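Long-range contacts in iota-carrageenase (Alteromonas sp. ATCC 43554, PDB 1KTW), which hydrolyses the 1,4-beta linkages of iota-carrageenan, a sulfated red-algal galactan, cutting within the chain and inverting the anomeric configuration: residues 56-61 against 76-81; 80-85 against 116-121; 41-46 against 69-74. All coordinates share one frame; numbering follows the deposited sequence.

Contact 1: residues 56-61 against 76-81; sequences GTLLIP and VHIRVE. With CA (calcium ion), chain E.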
# COMPACT_ATOMS: atom_id res chain seq x y z
N GLY A 56 18.79 -13.41 -20.09
CA GLY A 56 18.98 -14.70 -19.44
C GLY A 56 18.41 -14.83 -18.04
O GLY A 56 17.71 -13.94 -17.56
N THR A 57 18.72 -15.96 -17.39
CA THR A 57 18.23 -16.28 -16.05
C THR A 57 19.35 -16.31 -15.00
O THR A 57 20.49 -16.68 -15.31
CB THR A 57 17.52 -17.66 -16.05
OG1 THR A 57 16.36 -17.58 -16.88
CG2 THR A 57 17.10 -18.08 -14.64
N LEU A 58 19.03 -15.87 -13.78
CA LEU A 58 20.00 -15.89 -12.68
C LEU A 58 19.40 -16.64 -11.49
O LEU A 58 18.32 -16.29 -11.03
CB LEU A 58 20.32 -14.46 -12.22
CG LEU A 58 21.20 -14.35 -10.96
CD1 LEU A 58 22.63 -14.78 -11.30
CD2 LEU A 58 21.19 -12.93 -10.45
N LEU A 59 20.08 -17.68 -11.00
CA LEU A 59 19.57 -18.44 -9.84
C LEU A 59 20.23 -17.97 -8.54
O LEU A 59 21.46 -17.83 -8.47
CB LEU A 59 19.85 -19.95 -9.99
CG LEU A 59 19.32 -20.80 -8.82
CD1 LEU A 59 17.78 -20.84 -8.88
CD2 LEU A 59 19.88 -22.23 -8.88
N ILE A 60 19.42 -17.71 -7.52
CA ILE A 60 19.95 -17.34 -6.19
C ILE A 60 19.70 -18.62 -5.37
O ILE A 60 18.57 -18.92 -4.99
CB ILE A 60 19.19 -16.13 -5.59
CG1 ILE A 60 19.43 -14.88 -6.47
CG2 ILE A 60 19.66 -15.87 -4.15
CD1 ILE A 60 18.81 -13.60 -5.92
N PRO A 61 20.77 -19.40 -5.09
CA PRO A 61 20.66 -20.66 -4.34
C PRO A 61 20.46 -20.57 -2.81
O PRO A 61 20.71 -19.54 -2.20
CB PRO A 61 21.95 -21.39 -4.75
CG PRO A 61 22.96 -20.28 -4.80
CD PRO A 61 22.17 -19.11 -5.45
N VAL A 76 16.33 -9.51 -17.79
CA VAL A 76 16.92 -10.27 -16.67
C VAL A 76 15.79 -11.01 -15.91
O VAL A 76 14.79 -10.40 -15.52
CB VAL A 76 17.69 -9.34 -15.72
CG1 VAL A 76 18.16 -10.12 -14.47
CG2 VAL A 76 18.93 -8.76 -16.47
N HIS A 77 15.97 -12.32 -15.71
CA HIS A 77 14.97 -13.15 -15.02
C HIS A 77 15.56 -13.93 -13.82
O HIS A 77 16.29 -14.91 -13.97
CB HIS A 77 14.35 -14.10 -16.07
CG HIS A 77 13.70 -13.36 -17.21
ND1 HIS A 77 12.39 -12.93 -17.16
CD2 HIS A 77 14.22 -12.87 -18.36
CE1 HIS A 77 12.13 -12.19 -18.24
NE2 HIS A 77 13.22 -12.14 -18.98
N ILE A 78 15.21 -13.47 -12.61
CA ILE A 78 15.73 -14.04 -11.36
C ILE A 78 14.83 -15.10 -10.71
O ILE A 78 13.62 -14.90 -10.55
CB ILE A 78 15.99 -12.87 -10.36
CG1 ILE A 78 17.03 -11.91 -10.95
CG2 ILE A 78 16.41 -13.43 -8.98
CD1 ILE A 78 17.30 -10.64 -10.12
N ARG A 79 15.44 -16.23 -10.33
CA ARG A 79 14.73 -17.33 -9.65
C ARG A 79 15.42 -17.58 -8.30
O ARG A 79 16.65 -17.56 -8.23
CB ARG A 79 14.74 -18.59 -10.53
CG ARG A 79 13.99 -18.40 -11.87
CD ARG A 79 12.50 -18.08 -11.63
NE ARG A 79 11.73 -17.87 -12.87
CZ ARG A 79 11.54 -16.70 -13.46
NH1 ARG A 79 12.04 -15.58 -12.95
NH2 ARG A 79 10.82 -16.65 -14.59
N VAL A 80 14.62 -17.83 -7.25
CA VAL A 80 15.12 -17.98 -5.87
C VAL A 80 14.71 -19.30 -5.21
O VAL A 80 13.51 -19.61 -5.16
CB VAL A 80 14.57 -16.81 -4.99
CG1 VAL A 80 15.16 -16.84 -3.58
CG2 VAL A 80 14.86 -15.45 -5.67
N GLU A 81 15.68 -20.06 -4.69
CA GLU A 81 15.37 -21.37 -4.07
C GLU A 81 14.53 -21.23 -2.78
O GLU A 81 14.56 -20.20 -2.10
CB GLU A 81 16.66 -22.19 -3.82
CG GLU A 81 17.38 -22.63 -5.13
CD GLU A 81 18.40 -23.79 -4.96
OE1 GLU A 81 19.29 -23.69 -4.09
OE2 GLU A 81 18.32 -24.80 -5.71
CA CA E . 20.29 -25.82 -4.73
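The imidazole of His-77 meets Gly-56 O at its edge, in the ring plane, with CD2 3.7 Å from that oxygen. Its ND1 bonds to Ser-112. The guanidinium of Arg-79 folds back along its strand. NH1 donates a hydrogen bond to Ile-78 O, in the guanidinium plane but above the carbonyl plane, and bonds to Ser-112. The carboxylate of Glu-81 grips a calcium ion with both oxygens, OE1 and OE2 each at 2.4 Å. OE1 also takes the Asn-62 N-H.

Strands 56-60 and 76-80 run parallel as neighbouring rungs of a right-handed parallel beta-helix. Five backbone hydrogen bonds join the two segments, the last from Glu-81 just past the strand. Leu-58, Ile-60, Ile-78 and Val-80 share one apolar face, where Ile-60 CD1 meets Ile-78 CG2 at 3.9 Å. The face of Thr-57, Leu-59, His-77 and Arg-79 is mixed. There Thr-57 CG2 packs 3.3 Å from His-77 O, while OG1 bonds to Gln-18. Replacing Thr-57 by alanine would probably leave Gln-18 without that partner and open a gap beside Arg-79 CG. Gln-18 and Ser-112 thus satisfy polar ends on the mixed face, backbone bonds set the register, and calcium holds the Glu-81 end.

Contact 2: residues 80-85 against 116-121; sequences VESDVI and LGNGFL. With CA (calcium ion), chain G; CA (calcium ion), chain E.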
# COMPACT_ATOMS: atom_id res chain seq x y z
N VAL A 80 14.62 -17.83 -7.25
CA VAL A 80 15.12 -17.98 -5.87
C VAL A 80 14.71 -19.30 -5.21
O VAL A 80 13.51 -19.61 -5.16
CB VAL A 80 14.57 -16.81 -4.99
CG1 VAL A 80 15.16 -16.84 -3.58
CG2 VAL A 80 14.86 -15.45 -5.67
N GLU A 81 15.68 -20.06 -4.69
CA GLU A 81 15.37 -21.37 -4.07
C GLU A 81 14.53 -21.23 -2.78
O GLU A 81 14.56 -20.20 -2.10
CB GLU A 81 16.66 -22.19 -3.82
CG GLU A 81 17.38 -22.63 -5.13
CD GLU A 81 18.40 -23.79 -4.96
OE1 GLU A 81 19.29 -23.69 -4.09
OE2 GLU A 81 18.32 -24.80 -5.71
N SER A 82 13.79 -22.29 -2.47
CA SER A 82 12.84 -22.32 -1.35
C SER A 82 13.29 -22.10 0.10
O SER A 82 12.44 -21.79 0.96
CB SER A 82 12.04 -23.61 -1.41
OG SER A 82 10.94 -23.53 -0.51
N ASP A 83 14.57 -22.26 0.40
CA ASP A 83 15.05 -22.04 1.77
C ASP A 83 15.92 -20.79 1.89
O ASP A 83 16.67 -20.64 2.85
CB ASP A 83 15.84 -23.25 2.27
CG ASP A 83 14.95 -24.43 2.61
OD1 ASP A 83 13.86 -24.22 3.19
OD2 ASP A 83 15.35 -25.57 2.31
N VAL A 84 15.82 -19.89 0.91
CA VAL A 84 16.60 -18.67 0.89
C VAL A 84 16.03 -17.65 1.88
O VAL A 84 14.81 -17.58 2.09
CB VAL A 84 16.62 -18.05 -0.54
CG1 VAL A 84 17.03 -16.61 -0.50
CG2 VAL A 84 17.58 -18.83 -1.44
N ILE A 85 16.93 -16.88 2.49
CA ILE A 85 16.56 -15.80 3.40
C ILE A 85 17.29 -14.56 2.87
O ILE A 85 18.51 -14.58 2.65
CB ILE A 85 16.99 -16.10 4.86
CG1 ILE A 85 16.25 -17.33 5.39
CG2 ILE A 85 16.68 -14.88 5.76
CD1 ILE A 85 16.62 -17.72 6.84
N LEU A 116 10.84 -20.16 -6.01
CA LEU A 116 10.50 -21.53 -6.37
C LEU A 116 9.78 -22.24 -5.20
O LEU A 116 9.89 -21.81 -4.04
CB LEU A 116 11.79 -22.30 -6.72
CG LEU A 116 12.61 -21.79 -7.93
CD1 LEU A 116 14.04 -22.35 -7.88
CD2 LEU A 116 11.92 -22.23 -9.23
N GLY A 117 9.04 -23.30 -5.51
CA GLY A 117 8.37 -24.07 -4.47
C GLY A 117 7.41 -23.30 -3.59
O GLY A 117 6.56 -22.56 -4.10
N ASN A 118 7.54 -23.47 -2.27
CA ASN A 118 6.65 -22.77 -1.35
C ASN A 118 7.07 -21.35 -0.99
O ASN A 118 6.51 -20.76 -0.05
CB ASN A 118 6.37 -23.61 -0.08
CG ASN A 118 7.58 -23.78 0.82
OD1 ASN A 118 8.60 -23.08 0.70
ND2 ASN A 118 7.47 -24.71 1.78
N GLY A 119 8.02 -20.79 -1.74
CA GLY A 119 8.48 -19.42 -1.53
C GLY A 119 9.64 -19.23 -0.57
O GLY A 119 9.98 -20.14 0.18
N PHE A 120 10.27 -18.05 -0.60
CA PHE A 120 11.39 -17.77 0.30
C PHE A 120 11.00 -16.69 1.31
O PHE A 120 9.84 -16.26 1.36
CB PHE A 120 12.65 -17.34 -0.48
CG PHE A 120 12.45 -16.12 -1.35
CD1 PHE A 120 11.89 -16.24 -2.63
CD2 PHE A 120 12.82 -14.86 -0.90
CE1 PHE A 120 11.68 -15.11 -3.44
CE2 PHE A 120 12.62 -13.71 -1.70
CZ PHE A 120 12.05 -13.84 -2.97
N LEU A 121 11.98 -16.25 2.11
CA LEU A 121 11.75 -15.23 3.14
C LEU A 121 12.58 -13.95 3.01
O LEU A 121 13.77 -14.00 2.72
CB LEU A 121 12.05 -15.82 4.54
CG LEU A 121 11.85 -14.89 5.75
CD1 LEU A 121 10.34 -14.71 6.00
CD2 LEU A 121 12.53 -15.50 7.00
CA CA G . 10.20 -21.92 1.81
CA CA E . 20.29 -25.82 -4.73
O HOH W 1 11.50 -19.64 -3.14
O HOH W 2 9.28 -25.85 -1.51
O HOH W 3 7.86 -20.79 2.43
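Val-80 sits on the ring of Phe-120. Its CG1 is 3.7 Å from the ring centroid, a CH-pi contact over one face, offset toward the rim. This is the tight part of the contact. The ring is placed by a first torsion of 58°, which sets CG between the backbone N and the carbonyl carbon, with one face against Val-80 CG1. Phe-113 and Phe-148 also touch Phe-120, so the aromatic group is buried among apolar neighbours. Val-84 CB packs on Phe-120 CB.

Two backbone bonds flank this packing. Leu-116 N donates to Val-80 O at 2.9 Å, and Leu-121 N donates to Val-84 O at 3.1 Å. The second leads into the parallel pairing of Ile-85 with Leu-121. Val-80 O also accepts from a water that donates to Leu-116 O as well. That water lies at the edge of the Phe-120 ring, in its plane.

The other side has less side-chain packing and is bridged by water, with a calcium ion as its firm point. Residues 81-84 form a type I turn and 116-119 a type II' turn, two corners on successive coils of the beta-helix. This second calcium ion, distinct from the one held by Glu-81, joins them. It is bound by Ser-82 O at 2.4 Å, Asn-118 OD1 at 2.3 Å and Gly-119 O at 2.4 Å. A water that donates to Asn-118 O is a further ligand. Another water links Ser-82 OG to Asn-118 N. Gly-117 and Asn-118 are exposed here.

Ser-82 O and Gly-119 O come within 3.1 Å of each other. Their repulsion is likely to be offset by the calcium charge. Packing and backbone bonds thus hold the Val-80 and Phe-120 side, while calcium and waters tie the two turns.

Contact 3: residues 41-46 against 69-74; sequences ALQRAI and GIQMKS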
# COMPACT_ATOMS: atom_id res chain seq x y z
N ALA A 41 28.04 -8.52 -6.11
CA ALA A 41 27.90 -9.75 -6.90
C ALA A 41 26.57 -9.78 -7.67
O ALA A 41 26.54 -10.17 -8.84
CB ALA A 41 28.01 -10.95 -5.99
N LEU A 42 25.48 -9.37 -7.02
CA LEU A 42 24.17 -9.36 -7.68
C LEU A 42 24.13 -8.29 -8.79
O LEU A 42 23.62 -8.56 -9.87
CB LEU A 42 23.04 -9.11 -6.66
CG LEU A 42 21.59 -9.00 -7.20
CD1 LEU A 42 21.26 -10.23 -8.04
CD2 LEU A 42 20.59 -8.89 -6.05
N GLN A 43 24.66 -7.10 -8.53
CA GLN A 43 24.62 -6.06 -9.56
C GLN A 43 25.45 -6.41 -10.80
O GLN A 43 25.04 -6.09 -11.92
CB GLN A 43 25.08 -4.71 -8.99
CG GLN A 43 24.89 -3.55 -9.99
CD GLN A 43 23.42 -3.19 -10.19
OE1 GLN A 43 22.78 -2.66 -9.29
NE2 GLN A 43 22.89 -3.49 -11.38
N ARG A 44 26.60 -7.06 -10.62
CA ARG A 44 27.42 -7.46 -11.77
C ARG A 44 26.71 -8.57 -12.55
O ARG A 44 26.76 -8.61 -13.78
CB ARG A 44 28.82 -7.95 -11.32
CG ARG A 44 29.78 -6.82 -10.92
CD ARG A 44 31.22 -7.32 -10.65
NE ARG A 44 31.27 -8.25 -9.52
CZ ARG A 44 31.45 -9.56 -9.63
NH1 ARG A 44 31.59 -10.11 -10.82
NH2 ARG A 44 31.50 -10.32 -8.53
N ALA A 45 26.05 -9.47 -11.83
CA ALA A 45 25.31 -10.56 -12.46
C ALA A 45 24.22 -9.98 -13.37
O ALA A 45 24.06 -10.39 -14.52
CB ALA A 45 24.65 -11.45 -11.39
N ILE A 46 23.47 -9.03 -12.83
CA ILE A 46 22.38 -8.38 -13.57
C ILE A 46 22.90 -7.66 -14.82
O ILE A 46 22.35 -7.81 -15.92
CB ILE A 46 21.62 -7.38 -12.65
CG1 ILE A 46 20.87 -8.17 -11.55
CG2 ILE A 46 20.64 -6.54 -13.47
CD1 ILE A 46 20.33 -7.26 -10.39
N GLY A 69 19.81 -1.25 -2.52
CA GLY A 69 19.97 -0.37 -3.68
C GLY A 69 20.27 -1.00 -5.03
O GLY A 69 20.90 -0.38 -5.89
N ILE A 70 19.81 -2.23 -5.24
CA ILE A 70 20.08 -2.93 -6.50
C ILE A 70 19.29 -2.32 -7.68
O ILE A 70 18.09 -2.05 -7.56
CB ILE A 70 19.73 -4.44 -6.37
CG1 ILE A 70 20.40 -5.03 -5.13
CG2 ILE A 70 20.16 -5.18 -7.63
CD1 ILE A 70 21.95 -4.97 -5.15
N GLN A 71 19.96 -2.11 -8.82
CA GLN A 71 19.31 -1.57 -10.02
C GLN A 71 19.01 -2.70 -11.02
O GLN A 71 19.94 -3.27 -11.61
CB GLN A 71 20.20 -0.52 -10.70
CG GLN A 71 20.65 0.61 -9.79
CD GLN A 71 19.50 1.46 -9.31
OE1 GLN A 71 18.83 2.11 -10.11
NE2 GLN A 71 19.27 1.47 -7.99
N MET A 72 17.73 -3.02 -11.22
CA MET A 72 17.38 -4.09 -12.17
C MET A 72 17.51 -3.59 -13.61
O MET A 72 17.48 -2.38 -13.86
CB MET A 72 15.95 -4.60 -11.89
CG MET A 72 15.77 -5.23 -10.49
SD MET A 72 16.80 -6.72 -10.22
CE MET A 72 16.82 -6.82 -8.42
N LYS A 73 17.66 -4.52 -14.56
CA LYS A 73 17.85 -4.19 -15.98
C LYS A 73 17.02 -5.05 -16.93
O LYS A 73 16.55 -6.12 -16.54
CB LYS A 73 19.33 -4.32 -16.34
CG LYS A 73 20.28 -3.48 -15.47
CD LYS A 73 20.12 -1.99 -15.73
CE LYS A 73 20.99 -1.11 -14.79
NZ LYS A 73 22.46 -1.40 -14.90
N SER A 74 16.89 -4.60 -18.18
CA SER A 74 16.11 -5.31 -19.20
C SER A 74 16.56 -6.73 -19.52
O SER A 74 17.77 -7.02 -19.58
CB SER A 74 16.09 -4.51 -20.52
OG SER A 74 15.45 -3.25 -20.38
O HOH W 4 23.87 -1.37 -7.36
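Gln-43 reaches from its helix to the backbone of Gln-71 and uses both ends of its amide. OE1 accepts from Gln-71 N at 2.9 Å, and NE2 donates to Gln-71 O at 3.0 Å. Both bonds lie in the plane of the accepting carbonyl, on a lone pair. The torsions explain the reach. CG stands opposite the backbone N (chi1 -173°), and the chain then bends at chi2 (71°), which turns the amide onto the strand. OE1 also accepts from a water, and NE2 has a second partner in Asn-47 OD1. These bonds fix the rotation of the amide.

The Gln-71 side chain is bent at chi2 too, but its end leads away. Its NE2 bonds to Gly-69 O from above the carbonyl plane and to Glu-101, while OE1 takes Asn-105.

Helix 39-50 packs across the end of the right-handed beta-helix at its first coils, and Leu-42, Ala-45 and Ile-46 point into the interior. Leu-42 CD2 meets Ile-70 CG1 at 4.0 Å, and Leu-42 also touches Leu-58.

Ile-46 carries most of the apolar contact. Its CD1 presses on Ile-70 CG2 at 3.5 Å, tighter than usual for two carbons. The same CD1 meets Met-72 SD at 3.6 Å. Met-72 starts out pointing away from the helix, and a bend at chi2 (-62°) brings its sulfur back. The other branch of Ile-46, CG2, lies 3.7 Å from Lys-73 CG, the two side chains crossing at about a right angle. Lys-73 is bent at chi2 and again near its end, and its NZ bonds to Asn-47 OD1.

The three contacts lie on the same side of the chain's centre, in the first coils of the beta-helix. Along the chain, contact 3 closes before contact 2 opens, and the segments of contact 3 alternate with those of contact 1. Contacts 1 and 2 have centres about 11 Å apart and share Val-80 and Glu-81, where strand 76-80 runs out into a turn. Contacts 1 and 3 also have centres about 11 Å apart. They meet where Leu-58 packs on Leu-42 and Ala-45, and Ile-78 on Met-72. Contacts 2 and 3 do not touch: centres about 19 Å apart, nearest atoms about 9 Å. Contact 1 thus connects the helix packed on the end of the solenoid to its calcium-bound turns.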